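PDB 4MBO: serine-rich Repeat Adhesion Glycoprotein (Srr1) from Streptococcus agalactiae, which binds fibrinogen, probably as a surface adhesin through which the bacterium attaches to host tissue. Local coordinates for residues 34-39 with 155-160; 209-214 with 271-276; 9-14 with 56-61; 22-27 with 141-146. All blocks are in the same frame, centred on the assembly; numbering follows the deposited sequence.

Contact 1. Residues 34-39 with 155-160; sequences TVKLDS and RVQYNS
Asp38 places CG anti to its carbonyl carbon (chi1 -74°), and OD2 beyond it meets the backbone of Asn159; Leu37, turned likewise (chi1 -70°), carries CG toward Val156. Asp38 OD2 accepts Asn159 N at 2.8 Å through its anti lone pair, and the same oxygen lies in plane at the edge of the Tyr158 ring. The other oxygen, OD1, is held by Tyr314 and in a salt bridge by Arg176, so both carboxylate oxygens have partners. Leu37 runs side by side with Tyr158, its CD1 3.4 Å from Tyr158 OH and 3.6 Å from Val156 CG1; that hydroxyl is bonded to Ile131 O. Before the turn the backbones pair in parallel. Val35 N reaches Arg155 O at 2.8 Å, Gln157 N reaches Val35 O at 2.9 Å, and Leu37 N closes the series on Gln157 O. A water bridges Asp38 N and Gln157 O where the first segment bends in a type I turn from Lys36 to Ser39. On the face of Thr34 and Gln157, CG2 of the former rests 3.8 Å from CB of the latter. Parallel pairing of a short early strand with the last strand of the domain is consistent with the A'–G pairing of Ig-like folds; here Arg176 and Tyr314 tie that edge to the following domain.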
loop_
_atom_site.group_PDB
_atom_site.type_symbol
_atom_site.label_atom_id
_atom_site.label_comp_id
_atom_site.label_asym_id
_atom_site.label_seq_id
_atom_site.Cartn_x
_atom_site.Cartn_y
_atom_site.Cartn_z
ATOM N N THR A 34 17.089 3.421 -0.301
ATOM C CA THR A 34 16.088 2.343 -0.242
ATOM C C THR A 34 14.825 2.833 0.478
ATOM O O THR A 34 14.915 3.404 1.575
ATOM C CB THR A 34 16.605 1.123 0.556
ATOM O OG1 THR A 34 17.810 0.609 -0.032
ATOM C CG2 THR A 34 15.588 0.020 0.568
ATOM N N VAL A 35 13.650 2.660 -0.142
ATOM C CA VAL A 35 12.380 2.960 0.534
ATOM C C VAL A 35 11.825 1.647 1.077
ATOM O O VAL A 35 11.515 0.726 0.312
ATOM C CB VAL A 35 11.330 3.593 -0.413
ATOM C CG1 VAL A 35 10.041 3.913 0.334
ATOM C CG2 VAL A 35 11.843 4.866 -1.027
ATOM N N LYS A 36 11.704 1.568 2.394
ATOM C CA LYS A 36 11.193 0.366 3.082
ATOM C C LYS A 36 9.689 0.495 3.251
ATOM O O LYS A 36 9.203 1.069 4.225
ATOM C CB LYS A 36 11.893 0.203 4.430
ATOM C CG LYS A 36 13.406 0.097 4.303
ATOM C CD LYS A 36 14.100 -0.017 5.659
ATOM C CE LYS A 36 15.618 0.097 5.552
ATOM N NZ LYS A 36 16.254 0.372 6.878
ATOM N N LEU A 37 8.954 -0.107 2.322
ATOM C CA LEU A 37 7.492 0.022 2.317
ATOM C C LEU A 37 6.798 -0.809 3.378
ATOM O O LEU A 37 5.592 -0.684 3.554
ATOM C CB LEU A 37 6.914 -0.260 0.933
ATOM C CG LEU A 37 7.214 0.805 -0.110
ATOM C CD1 LEU A 37 6.646 0.409 -1.464
ATOM C CD2 LEU A 37 6.663 2.194 0.273
ATOM N N ASP A 38 7.539 -1.662 4.077
ATOM C CA ASP A 38 6.985 -2.413 5.200
ATOM C C ASP A 38 7.518 -1.882 6.548
ATOM O O ASP A 38 7.327 -2.489 7.599
ATOM C CB ASP A 38 7.229 -3.908 5.022
ATOM C CG ASP A 38 6.326 -4.505 3.970
ATOM O OD1 ASP A 38 5.151 -4.061 3.905
ATOM O OD2 ASP A 38 6.738 -5.438 3.268
ATOM N N SER A 39 8.168 -0.709 6.474
ATOM C CA SER A 39 8.627 0.041 7.643
ATOM C C SER A 39 8.071 1.480 7.591
ATOM O O SER A 39 8.689 2.413 8.094
ATOM C CB SER A 39 10.161 0.037 7.738
ATOM O OG SER A 39 10.635 -1.282 7.913
ATOM N N ARG A 155 15.960 2.147 -4.329
ATOM C CA ARG A 155 15.450 0.793 -4.379
ATOM C C ARG A 155 14.148 0.784 -3.562
ATOM O O ARG A 155 13.927 1.643 -2.701
ATOM C CB ARG A 155 16.437 -0.186 -3.719
ATOM C CG ARG A 155 17.757 -0.247 -4.401
ATOM C CD ARG A 155 18.694 -1.230 -3.684
ATOM N NE ARG A 155 20.035 -0.948 -4.140
ATOM C CZ ARG A 155 20.764 0.067 -3.675
ATOM N NH1 ARG A 155 21.976 0.279 -4.160
ATOM N NH2 ARG A 155 20.273 0.882 -2.735
ATOM N N VAL A 156 13.315 -0.207 -3.809
ATOM C CA VAL A 156 12.068 -0.382 -3.067
ATOM C C VAL A 156 12.142 -1.750 -2.408
ATOM O O VAL A 156 12.384 -2.734 -3.069
ATOM C CB VAL A 156 10.858 -0.249 -3.984
ATOM C CG1 VAL A 156 9.580 -0.559 -3.225
ATOM C CG2 VAL A 156 10.831 1.162 -4.566
ATOM N N GLN A 157 11.930 -1.784 -1.107
ATOM C CA GLN A 157 12.037 -3.030 -0.378
ATOM C C GLN A 157 10.780 -3.363 0.385
ATOM O O GLN A 157 10.169 -2.505 0.995
ATOM C CB GLN A 157 13.205 -2.906 0.612
ATOM C CG GLN A 157 13.316 -4.023 1.624
ATOM C CD GLN A 157 14.504 -3.818 2.539
ATOM O OE1 GLN A 157 15.640 -3.888 2.106
ATOM N NE2 GLN A 157 14.236 -3.558 3.803
ATOM N N TYR A 158 10.417 -4.636 0.327
ATOM C CA TYR A 158 9.321 -5.184 1.092
ATOM C C TYR A 158 9.911 -6.311 1.952
ATOM O O TYR A 158 10.990 -6.849 1.670
ATOM C CB TYR A 158 8.283 -5.800 0.188
ATOM C CG TYR A 158 7.537 -4.836 -0.702
ATOM C CD1 TYR A 158 6.388 -4.204 -0.259
ATOM C CD2 TYR A 158 7.953 -4.591 -2.016
ATOM C CE1 TYR A 158 5.675 -3.315 -1.073
ATOM C CE2 TYR A 158 7.259 -3.718 -2.832
ATOM C CZ TYR A 158 6.106 -3.107 -2.371
ATOM O OH TYR A 158 5.402 -2.221 -3.151
ATOM N N ASN A 159 9.257 -6.611 3.063
ATOM C CA ASN A 159 9.737 -7.696 3.900
ATOM C C ASN A 159 9.616 -9.062 3.258
ATOM O O ASN A 159 8.729 -9.293 2.428
ATOM C CB ASN A 159 8.978 -7.718 5.213
ATOM C CG ASN A 159 9.453 -6.661 6.172
ATOM O OD1 ASN A 159 10.537 -6.071 6.005
ATOM N ND2 ASN A 159 8.662 -6.414 7.185
ATOM N N SER A 160 10.515 -9.966 3.648
ATOM C CA SER A 160 10.502 -11.346 3.142
ATOM C C SER A 160 9.614 -12.244 4.002
ATOM O O SER A 160 9.352 -11.943 5.144
ATOM C CB SER A 160 11.914 -11.941 3.122
ATOM O OG SER A 160 12.728 -11.229 2.210
HETATM O O HOH W 1 10.347 -2.717 4.201
#

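Contact 2. Residues 209-214 with 271-276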
loop_
_atom_site.group_PDB
_atom_site.type_symbol
_atom_site.label_atom_id
_atom_site.label_comp_id
_atom_site.label_asym_id
_atom_site.label_seq_id
_atom_site.Cartn_x
_atom_site.Cartn_y
_atom_site.Cartn_z
ATOM N N LEU A 209 -2.113 -28.950 8.103
ATOM C CA LEU A 209 -1.680 -27.560 8.030
ATOM C C LEU A 209 -2.932 -26.666 8.248
ATOM O O LEU A 209 -4.001 -26.932 7.694
ATOM C CB LEU A 209 -1.084 -27.274 6.671
ATOM C CG LEU A 209 0.242 -27.976 6.367
ATOM C CD1 LEU A 209 0.424 -28.073 4.838
ATOM C CD2 LEU A 209 1.397 -27.251 7.034
ATOM N N TYR A 210 -2.768 -25.653 9.080
ATOM C CA TYR A 210 -3.790 -24.650 9.379
ATOM C C TYR A 210 -3.209 -23.250 9.206
ATOM O O TYR A 210 -1.995 -23.039 9.262
ATOM C CB TYR A 210 -4.316 -24.741 10.822
ATOM C CG TYR A 210 -5.073 -25.957 11.202
ATOM C CD1 TYR A 210 -4.399 -27.130 11.544
ATOM C CD2 TYR A 210 -6.468 -25.957 11.304
ATOM C CE1 TYR A 210 -5.084 -28.264 11.923
ATOM C CE2 TYR A 210 -7.159 -27.110 11.663
ATOM C CZ TYR A 210 -6.457 -28.252 11.985
ATOM O OH TYR A 210 -7.081 -29.419 12.374
ATOM N N THR A 211 -4.101 -22.302 8.949
ATOM C CA THR A 211 -3.765 -20.873 9.012
ATOM C C THR A 211 -4.631 -20.215 10.075
ATOM O O THR A 211 -5.846 -20.332 10.052
ATOM C CB THR A 211 -3.888 -20.162 7.676
ATOM O OG1 THR A 211 -2.777 -20.527 6.869
ATOM C CG2 THR A 211 -3.924 -18.646 7.850
ATOM N N ILE A 212 -3.966 -19.607 11.069
ATOM C CA ILE A 212 -4.621 -18.873 12.106
ATOM C C ILE A 212 -4.303 -17.384 11.863
ATOM O O ILE A 212 -3.149 -16.995 11.601
ATOM C CB ILE A 212 -4.091 -19.206 13.508
ATOM C CG1 ILE A 212 -3.994 -20.726 13.768
ATOM C CG2 ILE A 212 -4.933 -18.479 14.551
ATOM C CD1 ILE A 212 -5.210 -21.494 13.431
ATOM N N ILE A 213 -5.345 -16.566 11.944
ATOM C CA ILE A 213 -5.226 -15.108 11.832
ATOM C C ILE A 213 -5.760 -14.566 13.147
ATOM O O ILE A 213 -6.887 -14.890 13.564
ATOM C CB ILE A 213 -6.018 -14.581 10.642
ATOM C CG1 ILE A 213 -5.337 -15.086 9.343
ATOM C CG2 ILE A 213 -6.091 -13.055 10.673
ATOM C CD1 ILE A 213 -6.204 -15.034 8.122
ATOM N N GLY A 214 -4.962 -13.757 13.830
ATOM C CA GLY A 214 -5.383 -13.226 15.122
ATOM C C GLY A 214 -4.612 -11.970 15.444
ATOM O O GLY A 214 -4.042 -11.362 14.537
ATOM N N ILE A 271 -8.391 -21.501 9.719
ATOM C CA ILE A 271 -8.622 -22.173 8.447
ATOM C C ILE A 271 -7.876 -23.489 8.415
ATOM O O ILE A 271 -6.655 -23.500 8.495
ATOM C CB ILE A 271 -8.112 -21.327 7.261
ATOM C CG1 ILE A 271 -8.845 -19.990 7.243
ATOM C CG2 ILE A 271 -8.356 -22.058 5.954
ATOM C CD1 ILE A 271 -8.135 -18.905 6.428
ATOM N N ASP A 272 -8.615 -24.596 8.271
ATOM C CA ASP A 272 -8.040 -25.944 8.123
ATOM C C ASP A 272 -7.798 -26.162 6.619
ATOM O O ASP A 272 -8.745 -26.101 5.826
ATOM C CB ASP A 272 -9.076 -26.955 8.613
ATOM C CG ASP A 272 -8.620 -28.398 8.571
ATOM O OD1 ASP A 272 -7.541 -28.745 8.034
ATOM O OD2 ASP A 272 -9.442 -29.238 9.081
ATOM N N TRP A 273 -6.544 -26.369 6.231
ATOM C CA TRP A 273 -6.221 -26.616 4.819
ATOM C C TRP A 273 -6.556 -28.037 4.360
ATOM O O TRP A 273 -6.396 -28.362 3.186
ATOM C CB TRP A 273 -4.798 -26.219 4.493
ATOM C CG TRP A 273 -4.561 -24.752 4.685
ATOM C CD1 TRP A 273 -3.735 -24.185 5.606
ATOM C CD2 TRP A 273 -5.131 -23.667 3.927
ATOM N NE1 TRP A 273 -3.743 -22.819 5.467
ATOM C CE2 TRP A 273 -4.643 -22.475 4.483
ATOM C CE3 TRP A 273 -6.053 -23.587 2.878
ATOM C CZ2 TRP A 273 -5.008 -21.213 4.000
ATOM C CZ3 TRP A 273 -6.432 -22.318 2.408
ATOM C CH2 TRP A 273 -5.898 -21.166 2.963
ATOM N N LYS A 274 -6.986 -28.861 5.300
ATOM C CA LYS A 274 -7.519 -30.214 4.986
ATOM C C LYS A 274 -6.494 -31.165 4.406
ATOM O O LYS A 274 -6.857 -32.147 3.707
ATOM C CB LYS A 274 -8.704 -30.135 4.040
ATOM C CG LYS A 274 -9.804 -29.191 4.450
ATOM C CD LYS A 274 -10.954 -29.310 3.472
ATOM C CE LYS A 274 -11.947 -28.178 3.596
ATOM N NZ LYS A 274 -12.539 -27.997 4.952
ATOM N N THR A 275 -5.233 -30.911 4.723
ATOM C CA THR A 275 -4.107 -31.732 4.276
ATOM C C THR A 275 -2.902 -31.443 5.100
ATOM O O THR A 275 -2.827 -30.392 5.740
ATOM C CB THR A 275 -3.756 -31.476 2.782
ATOM O OG1 THR A 275 -2.683 -32.358 2.373
ATOM C CG2 THR A 275 -3.367 -30.022 2.556
ATOM N N ASN A 276 -1.969 -32.407 5.159
ATOM C CA ASN A 276 -0.700 -32.156 5.797
ATOM C C ASN A 276 0.407 -31.759 4.776
ATOM O O ASN A 276 1.550 -31.547 5.156
ATOM C CB ASN A 276 -0.250 -33.388 6.591
ATOM C CG ASN A 276 0.136 -34.527 5.686
ATOM O OD1 ASN A 276 -0.562 -34.815 4.721
ATOM N ND2 ASN A 276 1.277 -35.139 5.951
HETATM O O HOH W 2 -9.305 -30.733 11.172
#
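Thr211 OG1 is gripped twice: Trp273 NE1 donates to it at 2.9 Å, and the hydroxyl is also bonded to Thr300 O of the adjacent strand. The oxygen lies at the edge of the indole, 5° out of its plane, with a moderately bent N-H...O angle of 156°. The first torsion of Trp273 sets CG anti to its carbonyl carbon (chi1 -63°). The ring itself lies against strand 210-214, its CD1 4.2 Å from Leu209 CB. The backbones beneath run antiparallel. Thr211 and Ile271 form a hydrogen-bonded pair, Ile271 N giving to Thr211 O at 2.8 Å, while Tyr210 and Asp272 are a non-hydrogen-bonded pair. Beyond them Trp273 N bonds to Leu209 O, and Leu209 N to Thr275 O at 2.9 Å, which keeps the chain after Asp272 close to its partner. On the face carrying Tyr210 and Asp272, the tyrosine ring and the carboxylate are inclined to each other at a shallow angle. Asp272 OD1 sits 4.0 Å above the Tyr210 ring, toward the rim, and a water joins Tyr210 OH to Asp272 OD2. Asp272 OD1 accepts Lys274 N at 2.8 Å from above the carboxylate plane, an Asx turn, and has a second partner in Asn208 ND2. Strand 210-215 is paired on its other side with strand 295-302, while the indole, stacked on Tyr284 and met edge-to-face by Tyr260, packs against Ile193 of strand 186-202 and Val286 of strand 283-290.

Contact 3. Residues 9-14 with 56-61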
loop_
_atom_site.group_PDB
_atom_site.type_symbol
_atom_site.label_atom_id
_atom_site.label_comp_id
_atom_site.label_asym_id
_atom_site.label_seq_id
_atom_site.Cartn_x
_atom_site.Cartn_y
_atom_site.Cartn_z
ATOM N N LEU A 9 -8.882 22.094 -23.104
ATOM C CA LEU A 9 -8.893 23.064 -24.207
ATOM C C LEU A 9 -8.227 24.372 -23.780
ATOM O O LEU A 9 -7.538 25.027 -24.572
ATOM C CB LEU A 9 -10.325 23.330 -24.686
ATOM C CG LEU A 9 -10.488 24.138 -25.983
ATOM C CD1 LEU A 9 -9.727 23.502 -27.142
ATOM C CD2 LEU A 9 -11.959 24.274 -26.331
ATOM N N GLY A 10 -8.446 24.749 -22.524
ATOM C CA GLY A 10 -7.854 25.955 -21.970
ATOM C C GLY A 10 -7.997 25.969 -20.461
ATOM O O GLY A 10 -8.523 25.023 -19.880
ATOM N N LYS A 11 -7.498 27.034 -19.832
ATOM C CA LYS A 11 -7.602 27.229 -18.377
ATOM C C LYS A 11 -6.539 26.567 -17.480
ATOM O O LYS A 11 -6.622 26.768 -16.256
ATOM C CB LYS A 11 -8.996 26.852 -17.881
ATOM C CG LYS A 11 -10.090 27.744 -18.417
ATOM C CD LYS A 11 -11.371 26.957 -18.609
ATOM C CE LYS A 11 -12.579 27.878 -18.625
ATOM N NZ LYS A 11 -12.491 29.056 -19.529
ATOM N N ASP A 12 -5.609 25.766 -18.052
ATOM C CA ASP A 12 -4.466 25.227 -17.276
ATOM C C ASP A 12 -3.377 26.313 -17.307
ATOM O O ASP A 12 -2.778 26.590 -18.363
ATOM C CB ASP A 12 -3.912 23.869 -17.776
ATOM C CG ASP A 12 -2.733 23.345 -16.884
ATOM O OD1 ASP A 12 -1.856 24.152 -16.564
ATOM O OD2 ASP A 12 -2.679 22.156 -16.472
ATOM N N VAL A 13 -3.137 26.904 -16.138
ATOM C CA VAL A 13 -2.188 28.013 -15.950
ATOM C C VAL A 13 -0.750 27.602 -15.543
ATOM O O VAL A 13 0.061 28.472 -15.194
ATOM C CB VAL A 13 -2.757 29.041 -14.914
ATOM C CG1 VAL A 13 -2.890 28.462 -13.486
ATOM C CG2 VAL A 13 -1.916 30.300 -14.896
ATOM N N SER A 14 -0.412 26.306 -15.645
ATOM C CA SER A 14 0.918 25.826 -15.251
ATOM C C SER A 14 2.040 26.534 -15.993
ATOM O O SER A 14 3.164 26.659 -15.459
ATOM C CB SER A 14 1.077 24.326 -15.539
ATOM O OG SER A 14 0.136 23.505 -14.858
ATOM N N GLU A 56 -11.036 31.996 -10.848
ATOM C CA GLU A 56 -11.720 30.931 -10.187
ATOM C C GLU A 56 -11.882 29.809 -11.189
ATOM O O GLU A 56 -12.363 30.023 -12.312
ATOM C CB GLU A 56 -13.133 31.344 -9.665
ATOM C CG GLU A 56 -13.882 30.157 -9.036
ATOM C CD GLU A 56 -15.279 30.483 -8.458
ATOM O OE1 GLU A 56 -15.729 31.629 -8.588
ATOM O OE2 GLU A 56 -15.942 29.553 -7.911
ATOM N N GLY A 57 -11.478 28.626 -10.788
ATOM C CA GLY A 57 -11.646 27.447 -11.629
ATOM C C GLY A 57 -10.471 27.140 -12.515
ATOM O O GLY A 57 -10.456 26.078 -13.153
ATOM N N ASP A 58 -9.523 28.069 -12.647
ATOM C CA ASP A 58 -8.296 27.774 -13.399
ATOM C C ASP A 58 -7.560 26.699 -12.633
ATOM O O ASP A 58 -7.759 26.533 -11.415
ATOM C CB ASP A 58 -7.352 28.965 -13.523
ATOM C CG ASP A 58 -7.854 30.016 -14.418
ATOM O OD1 ASP A 58 -8.812 29.774 -15.205
ATOM O OD2 ASP A 58 -7.253 31.119 -14.315
ATOM N N VAL A 59 -6.691 25.986 -13.334
ATOM C CA VAL A 59 -5.974 24.880 -12.725
ATOM C C VAL A 59 -4.483 24.941 -12.983
ATOM O O VAL A 59 -4.028 25.669 -13.870
ATOM C CB VAL A 59 -6.483 23.512 -13.245
ATOM C CG1 VAL A 59 -7.968 23.318 -12.936
ATOM C CG2 VAL A 59 -6.238 23.352 -14.731
ATOM N N PHE A 60 -3.724 24.200 -12.183
ATOM C CA PHE A 60 -2.314 23.931 -12.491
ATOM C C PHE A 60 -2.094 22.485 -12.121
ATOM O O PHE A 60 -2.856 21.912 -11.331
ATOM C CB PHE A 60 -1.304 24.901 -11.857
ATOM C CG PHE A 60 -1.148 24.771 -10.382
ATOM C CD1 PHE A 60 -0.196 23.899 -9.843
ATOM C CD2 PHE A 60 -1.940 25.502 -9.522
ATOM C CE1 PHE A 60 -0.036 23.789 -8.477
ATOM C CE2 PHE A 60 -1.790 25.379 -8.150
ATOM C CZ PHE A 60 -0.839 24.508 -7.628
ATOM N N THR A 61 -1.074 21.865 -12.729
ATOM C CA THR A 61 -0.878 20.441 -12.598
ATOM C C THR A 61 0.539 20.086 -12.206
ATOM O O THR A 61 1.490 20.505 -12.880
ATOM C CB THR A 61 -1.232 19.762 -13.946
ATOM O OG1 THR A 61 -2.545 20.201 -14.375
ATOM C CG2 THR A 61 -1.236 18.259 -13.857
#
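An Asx turn formed by Asp12 docks the N-terminal segment against Val59 and Thr61, at the start of strand 59-64 in the Ig-like domain. Asp12 OD1 accepts both Ser14 N and Ser14 OG, the latter at 2.7 Å through the syn lone pair. The hydroxyl bond orients Ser14 OG, whose oxygen in turn accepts Thr61 N at 2.9 Å. Asp12 therefore works in two ways, shaping its own turn and bonding to Thr61 on the strand; chi1 -178° sets its CG anti to the backbone N, on the side of Thr61. Backbone bonds on either side of Asp12 complete a single bridge: Val59 N reaches Lys11 O, and Val13 N reaches Val59 O at 2.7 Å with an N-H...O angle of 161°. Inward, Val13 packs on Ile51 and Trp106, and the Phe60 ring turns away to meet Phe49 edge-to-face. At the far end of the contact the second carboxylate oxygen, Asp12 OD2, takes the Thr61 hydroxyl nearly end-on to its C-O bond, 2.9 Å from Thr61 OG1.

Contact 4. Residues 22-27 with 141-146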
loop_
_atom_site.group_PDB
_atom_site.type_symbol
_atom_site.label_atom_id
_atom_site.label_comp_id
_atom_site.label_asym_id
_atom_site.label_seq_id
_atom_site.Cartn_x
_atom_site.Cartn_y
_atom_site.Cartn_z
ATOM N N ILE A 22 10.812 22.708 -7.609
ATOM C CA ILE A 22 10.225 21.412 -7.286
ATOM C C ILE A 22 11.372 20.489 -6.905
ATOM O O ILE A 22 12.458 20.557 -7.488
ATOM C CB ILE A 22 9.367 20.853 -8.461
ATOM C CG1 ILE A 22 8.635 19.587 -7.997
ATOM C CG2 ILE A 22 10.212 20.581 -9.711
ATOM C CD1 ILE A 22 7.516 19.177 -8.922
ATOM N N ALA A 23 11.133 19.621 -5.927
ATOM C CA ALA A 23 12.143 18.712 -5.453
ATOM C C ALA A 23 11.542 17.473 -4.839
ATOM O O ALA A 23 10.395 17.487 -4.343
ATOM C CB ALA A 23 13.028 19.383 -4.429
ATOM N N LEU A 24 12.306 16.375 -4.979
ATOM C CA LEU A 24 12.003 15.086 -4.340
ATOM C C LEU A 24 13.144 14.811 -3.365
ATOM O O LEU A 24 14.332 14.873 -3.723
ATOM C CB LEU A 24 11.853 13.954 -5.369
ATOM C CG LEU A 24 10.575 14.005 -6.179
ATOM C CD1 LEU A 24 10.706 13.123 -7.404
ATOM C CD2 LEU A 24 9.352 13.614 -5.358
ATOM N N LYS A 25 12.785 14.520 -2.114
ATOM C CA LYS A 25 13.772 14.303 -1.067
ATOM C C LYS A 25 13.532 13.019 -0.273
ATOM O O LYS A 25 12.385 12.568 -0.125
ATOM C CB LYS A 25 13.793 15.528 -0.148
ATOM C CG LYS A 25 14.284 16.796 -0.857
ATOM C CD LYS A 25 13.977 18.091 -0.107
ATOM C CE LYS A 25 14.211 19.279 -1.039
ATOM N NZ LYS A 25 13.468 20.524 -0.686
ATOM N N ASP A 26 14.625 12.453 0.238
ATOM C CA ASP A 26 14.588 11.184 0.975
ATOM C C ASP A 26 15.293 11.253 2.339
ATOM O O ASP A 26 15.746 10.250 2.850
ATOM C CB ASP A 26 15.190 10.058 0.118
ATOM C CG ASP A 26 16.710 10.126 -0.065
ATOM O OD1 ASP A 26 17.385 11.081 0.385
ATOM O OD2 ASP A 26 17.255 9.177 -0.710
ATOM N N ASN A 27 15.354 12.447 2.892
ATOM C CA ASN A 27 16.024 12.657 4.166
ATOM C C ASN A 27 15.423 11.829 5.303
ATOM O O ASN A 27 16.152 11.387 6.208
ATOM C CB ASN A 27 15.970 14.147 4.514
ATOM C CG ASN A 27 16.635 15.011 3.458
ATOM O OD1 ASN A 27 17.370 14.513 2.602
ATOM N ND2 ASN A 27 16.381 16.308 3.510
ATOM N N PHE A 141 12.240 8.025 -9.870
ATOM C CA PHE A 141 11.014 8.750 -9.486
ATOM C C PHE A 141 11.164 10.193 -9.893
ATOM O O PHE A 141 12.170 10.787 -9.617
ATOM C CB PHE A 141 10.740 8.637 -7.998
ATOM C CG PHE A 141 10.678 7.222 -7.516
ATOM C CD1 PHE A 141 9.528 6.468 -7.689
ATOM C CD2 PHE A 141 11.773 6.636 -6.900
ATOM C CE1 PHE A 141 9.468 5.174 -7.291
ATOM C CE2 PHE A 141 11.712 5.314 -6.484
ATOM C CZ PHE A 141 10.554 4.595 -6.667
ATOM N N THR A 142 10.162 10.734 -10.566
ATOM C CA THR A 142 10.197 12.130 -11.028
ATOM C C THR A 142 8.880 12.870 -10.795
ATOM O O THR A 142 7.821 12.287 -10.655
ATOM C CB THR A 142 10.580 12.263 -12.530
ATOM O OG1 THR A 142 9.577 11.684 -13.406
ATOM C CG2 THR A 142 11.947 11.600 -12.806
ATOM N N ALA A 143 8.982 14.191 -10.794
ATOM C CA ALA A 143 7.844 15.071 -10.683
ATOM C C ALA A 143 8.150 16.303 -11.493
ATOM O O ALA A 143 9.256 16.828 -11.448
ATOM C CB ALA A 143 7.567 15.436 -9.244
ATOM N N THR A 144 7.130 16.822 -12.170
ATOM C CA THR A 144 7.254 17.990 -13.034
ATOM C C THR A 144 6.210 19.048 -12.723
ATOM O O THR A 144 5.054 18.738 -12.505
ATOM C CB THR A 144 7.061 17.573 -14.508
ATOM O OG1 THR A 144 8.123 16.683 -14.894
ATOM C CG2 THR A 144 7.085 18.752 -15.449
ATOM N N LEU A 145 6.632 20.315 -12.724
ATOM C CA LEU A 145 5.708 21.423 -12.594
ATOM C C LEU A 145 6.162 22.430 -13.659
ATOM O O LEU A 145 7.210 23.032 -13.547
ATOM C CB LEU A 145 5.711 22.030 -11.174
ATOM C CG LEU A 145 4.799 23.255 -11.008
ATOM C CD1 LEU A 145 3.356 23.028 -11.433
ATOM C CD2 LEU A 145 4.824 23.661 -9.549
ATOM N N ASN A 146 5.347 22.561 -14.706
ATOM C CA ASN A 146 5.671 23.382 -15.868
ATOM C C ASN A 146 7.008 22.876 -16.430
ATOM O O ASN A 146 7.165 21.690 -16.722
ATOM C CB ASN A 146 5.705 24.863 -15.528
ATOM C CG ASN A 146 5.749 25.760 -16.782
ATOM O OD1 ASN A 146 5.214 25.405 -17.839
ATOM N ND2 ASN A 146 6.362 26.922 -16.653
#
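Strands 22-25 and 141-145, which meet through Ile22, Leu24 and Ala143, run 161° apart in direction and approach to 7.4 Å between axes, too far for backbone pairing, so side chains of 22-25 bridge the distance. Ile22 holds CG1 anti to its backbone N (chi1 -173°), and from there CD1 reaches across to the other strand. This one methyl lies 3.8 Å from Ala143 CB and 4.1 Å from Leu145 CB, settling between the two. Leu24 follows two residues on, also pointing inward. Its CD1 meets mainly backbone atoms, 3.5 Å from Phe141 O and 3.8 Å from Thr142 CA. Such face-to-face packing is that of a beta sandwich of the Ig type: strand 20-25 is the outermost strand of one sheet and strand 139-145 belongs to the other. Ala143 CB is touched by both Ile22 CD1 and Leu24 CD1, the latter at 4.3 Å from it. Leu45 of the neighbouring strand 43-51 touches both Ile22 and Leu24. On the far strand, Ala143 packs on Leu64, and Leu145 reaches Phe60 and Val62, all three in strand 59-64.

Overall arrangement
From the N terminus, contact 3 opens first and closes its loop when residues 56-61 return to 9-14. Before that closure, contacts 4 and 1 have both opened, at 22-27 and 34-39; they close at 141-146 and 155-160, so the three cross one another in sequence. Together they tie the leading segment, both sheets of the Ig-like sandwich and its last strand. Contact 4 touches contact 3 through Leu145 against Phe60, and contact 1 through Phe141 against Val156. Contact 2 follows in series, binding 209-214 to 271-276 in the second domain; its centre is about 55 Å from that of contact 3. Contact 1 lies nearest the junction between the domains.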